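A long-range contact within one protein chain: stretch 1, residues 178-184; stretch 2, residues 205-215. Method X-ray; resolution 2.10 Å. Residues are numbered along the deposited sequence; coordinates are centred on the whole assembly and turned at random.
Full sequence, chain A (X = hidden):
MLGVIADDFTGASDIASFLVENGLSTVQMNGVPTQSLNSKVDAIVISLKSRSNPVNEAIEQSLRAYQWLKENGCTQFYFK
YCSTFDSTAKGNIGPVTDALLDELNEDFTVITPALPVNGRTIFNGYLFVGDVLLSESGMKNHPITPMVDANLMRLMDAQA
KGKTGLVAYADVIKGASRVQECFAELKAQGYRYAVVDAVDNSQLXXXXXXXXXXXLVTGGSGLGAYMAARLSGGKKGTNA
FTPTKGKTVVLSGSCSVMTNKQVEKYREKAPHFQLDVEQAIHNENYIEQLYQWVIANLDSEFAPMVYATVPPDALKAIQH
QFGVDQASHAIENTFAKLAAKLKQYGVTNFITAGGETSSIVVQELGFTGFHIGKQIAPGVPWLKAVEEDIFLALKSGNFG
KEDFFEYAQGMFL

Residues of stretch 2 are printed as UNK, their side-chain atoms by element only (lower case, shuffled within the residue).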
# COMPACT_ATOMS: atom_id res chain seq x y z
N ARG A 178 19.05 -26.44 -2.14
CA ARG A 178 20.41 -25.93 -1.99
C ARG A 178 20.42 -24.68 -1.11
O ARG A 178 21.36 -24.43 -0.37
CB ARG A 178 21.02 -25.63 -3.36
CG ARG A 178 22.38 -24.93 -3.32
CD ARG A 178 23.42 -25.75 -2.54
NE ARG A 178 24.67 -25.01 -2.35
CZ ARG A 178 25.55 -25.26 -1.39
NH1 ARG A 178 25.34 -26.23 -0.51
NH2 ARG A 178 26.61 -24.48 -1.25
N VAL A 179 19.38 -23.86 -1.26
CA VAL A 179 19.25 -22.63 -0.48
C VAL A 179 19.09 -22.99 0.98
O VAL A 179 19.69 -22.36 1.84
CB VAL A 179 18.07 -21.77 -0.98
CG1 VAL A 179 17.85 -20.58 -0.05
CG2 VAL A 179 18.36 -21.27 -2.38
N GLN A 180 18.30 -24.02 1.27
CA GLN A 180 18.08 -24.46 2.64
C GLN A 180 19.36 -25.03 3.25
O GLN A 180 19.54 -25.00 4.47
CB GLN A 180 16.97 -25.51 2.69
CG GLN A 180 15.63 -24.97 2.24
CD GLN A 180 14.54 -26.02 2.23
OE1 GLN A 180 13.37 -25.71 2.08
NE2 GLN A 180 14.93 -27.29 2.39
N GLU A 181 20.19 -25.62 2.40
CA GLU A 181 21.46 -26.17 2.84
C GLU A 181 22.37 -24.99 3.18
O GLU A 181 23.16 -25.07 4.11
CB GLU A 181 22.07 -27.06 1.75
CG GLU A 181 21.28 -28.34 1.47
CD GLU A 181 21.91 -29.25 0.40
OE1 GLU A 181 22.88 -28.85 -0.29
OE2 GLU A 181 21.42 -30.39 0.25
N CYS A 182 22.28 -23.92 2.40
CA CYS A 182 23.07 -22.73 2.67
C CYS A 182 22.53 -22.04 3.93
O CYS A 182 23.29 -21.42 4.67
CB CYS A 182 23.02 -21.75 1.49
SG CYS A 182 23.90 -22.26 -0.02
N PHE A 183 21.21 -22.11 4.14
CA PHE A 183 20.58 -21.53 5.32
C PHE A 183 21.11 -22.26 6.55
O PHE A 183 21.39 -21.65 7.58
CB PHE A 183 19.05 -21.71 5.29
CG PHE A 183 18.31 -20.74 4.39
CD1 PHE A 183 18.91 -19.58 3.93
CD2 PHE A 183 17.00 -21.00 4.02
CE1 PHE A 183 18.22 -18.70 3.10
CE2 PHE A 183 16.29 -20.12 3.19
CZ PHE A 183 16.91 -18.97 2.73
N ALA A 184 21.17 -23.59 6.45
CA ALA A 184 21.65 -24.42 7.54
C ALA A 184 23.12 -24.14 7.84
O ALA A 184 23.57 -24.24 8.98
CB ALA A 184 21.46 -25.89 7.18
N UNK A 205 11.33 -16.74 -6.71
CA UNK A 205 10.46 -17.91 -6.81
C UNK A 205 11.11 -19.08 -6.05
O UNK A 205 10.43 -19.88 -5.41
c UNK A 205 10.28 -18.23 -8.29
c UNK A 205 8.92 -19.33 -10.12
o UNK A 205 7.92 -19.97 -10.50
c UNK A 205 9.24 -19.29 -8.63
o UNK A 205 9.66 -18.70 -10.92
N UNK A 206 12.44 -19.18 -6.16
CA UNK A 206 13.21 -20.22 -5.47
C UNK A 206 13.19 -19.95 -3.97
O UNK A 206 12.94 -20.85 -3.17
c UNK A 206 14.69 -20.23 -5.97
c UNK A 206 15.55 -21.12 -5.08
c UNK A 206 14.76 -20.72 -7.41
N UNK A 207 13.51 -18.71 -3.59
CA UNK A 207 13.51 -18.29 -2.19
C UNK A 207 12.14 -18.51 -1.56
O UNK A 207 12.04 -19.05 -0.47
c UNK A 207 14.07 -16.29 -0.62
c UNK A 207 15.01 -17.18 0.17
c UNK A 207 14.58 -14.86 -0.63
c UNK A 207 13.92 -16.81 -2.06
N UNK A 208 11.10 -18.09 -2.27
CA UNK A 208 9.72 -18.26 -1.80
C UNK A 208 9.46 -19.69 -1.36
O UNK A 208 8.81 -19.93 -0.34
c UNK A 208 8.75 -17.88 -2.91
N UNK A 209 9.96 -20.63 -2.15
CA UNK A 209 9.81 -22.05 -1.88
C UNK A 209 10.69 -22.46 -0.69
O UNK A 209 10.29 -23.28 0.14
o UNK A 209 9.19 -25.85 -2.03
c UNK A 209 9.71 -25.33 -3.04
c UNK A 209 10.19 -22.85 -3.12
o UNK A 209 10.62 -25.88 -3.71
c UNK A 209 9.22 -23.97 -3.47
N UNK A 210 11.89 -21.89 -0.63
CA UNK A 210 12.83 -22.18 0.45
C UNK A 210 12.33 -21.71 1.83
O UNK A 210 12.50 -22.41 2.83
c UNK A 210 14.20 -21.57 0.12
N UNK A 211 11.72 -20.53 1.87
CA UNK A 211 11.20 -19.97 3.12
C UNK A 211 9.75 -20.35 3.42
O UNK A 211 9.08 -19.69 4.23
c UNK A 211 11.32 -18.42 3.12
c UNK A 211 12.77 -17.99 3.04
c UNK A 211 10.52 -17.83 1.98
N UNK A 212 9.27 -21.44 2.83
CA UNK A 212 7.90 -21.90 3.03
C UNK A 212 7.51 -22.26 4.46
O UNK A 212 6.32 -22.34 4.78
c UNK A 212 7.63 -23.07 2.12
N UNK A 213 8.49 -22.55 5.30
CA UNK A 213 8.20 -22.93 6.68
C UNK A 213 8.78 -21.97 7.72
O UNK A 213 8.74 -22.26 8.92
c UNK A 213 7.85 -25.40 6.23
o UNK A 213 6.61 -25.39 6.38
o UNK A 213 8.45 -26.22 5.50
c UNK A 213 8.68 -24.36 6.97
N UNK A 214 9.38 -20.88 7.25
CA UNK A 214 9.93 -19.86 8.13
C UNK A 214 8.78 -19.19 8.89
O UNK A 214 7.77 -18.83 8.30
c UNK A 214 12.54 -20.36 6.66
c UNK A 214 14.43 -18.35 7.01
c UNK A 214 10.68 -18.80 7.32
c UNK A 214 14.83 -19.60 6.57
c UNK A 214 13.08 -18.10 7.27
c UNK A 214 12.13 -19.10 7.09
c UNK A 214 13.88 -20.61 6.40
N UNK A 215 8.95 -19.03 10.20
CA UNK A 215 7.96 -18.38 11.06
C UNK A 215 7.94 -16.89 10.73
O UNK A 215 6.92 -16.22 10.89
n UNK A 215 4.31 -19.50 14.05
c UNK A 215 8.35 -18.57 12.52
c UNK A 215 5.50 -20.34 14.38
c UNK A 215 7.21 -18.74 13.48
c UNK A 215 6.67 -20.15 13.42

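Position 205 carries three carbons in a row, the third bearing two oxygens, a chain ending in a carboxylate; this is glutamate. Glu 205 extends with chi1 and chi2 both t, and its side chain is out of reach of stretch 1.

Position 206 has three carbons, one bonded to CA and carrying the other two. A fork at CB with no oxygen means valine. In Val 206, CG1 lies 3.9 Å from Val 179 CG2, an apolar contact made although its CA-to-CB bond points sideways.

At position 207 there are four carbons, forked at the second, as in leucine. The CA-to-CB bond of Leu 207 again points sideways, but the end of the side chain comes nearer: CD1 is 3.7 Å from Phe 183 CZ, at the edge of that ring and near its plane, and 4.4 Å from Val 179 CG1.

Position 208 shows a single carbon, so it is alanine. Ala 208 is buried but out of reach of stretch 1.

Position 209 repeats the pattern of 205, three carbons with two oxygens on the third, and is glutamate. Chi1 (-134°) and chi2 (-101°) of Glu 209 both lie between wells, and its side chain comes closest with a carboxylate oxygen, 5.9 Å from Gln 180 OE1.

Position 210 has one carbon, which lies 3.8 Å from Val 179 CG1 and 4.0 Å from Phe 183 CE2; it is alanine. The CB of Ala 210 points toward stretch 1, and its CA is 6.1 Å from the CA of Gln 180, the nearest CA pair across the stretches. Its carbonyl O sits 3.5 Å from Gln 180 OE1, but both atoms are acceptors, so no hydrogen bond joins them.

Position 211 has three carbons forked at CB, hence valine. Val 211 is the first residue to leave helical phi/psi (-90/22), and its CG1 is 4.1 Å from Phe 183 CE2.

Position 212, with one carbon, is alanine; Ala 212 makes no contact with stretch 1.

Position 213 has two carbons, the second bearing two oxygens, which gives aspartate. A carboxylate oxygen of Asp 213 lies 6.0 Å from Gln 180 OE1, too far for contact.

Position 214 has one carbon leading to a six-carbon ring without a hydroxyl, so it is phenylalanine. Phe 214 closes a type I turn begun at Val 211, with its N 3.3 Å from Val 211 O in a hydrogen bond. Its CZ is 3.6 Å from Phe 183 CD2; the ring centroids are 5.3 Å apart and the planes meet obliquely at 55°.

Position 215, four carbons in a row ending in nitrogen, is lysine, and Lys 215 lies beyond reach.

The contact works by apolar packing, with no hydrogen bond crossing it. The helix axes approach to 9.8 Å at an angle of 61°, and the small side chain of Ala 210 fits against both Val 179 and Phe 183. The turn then brings Phe 214 to the same Phe 183 ring, extending the packing beyond the helix.

Stretch 2 205-215: EVLAEAVADFK
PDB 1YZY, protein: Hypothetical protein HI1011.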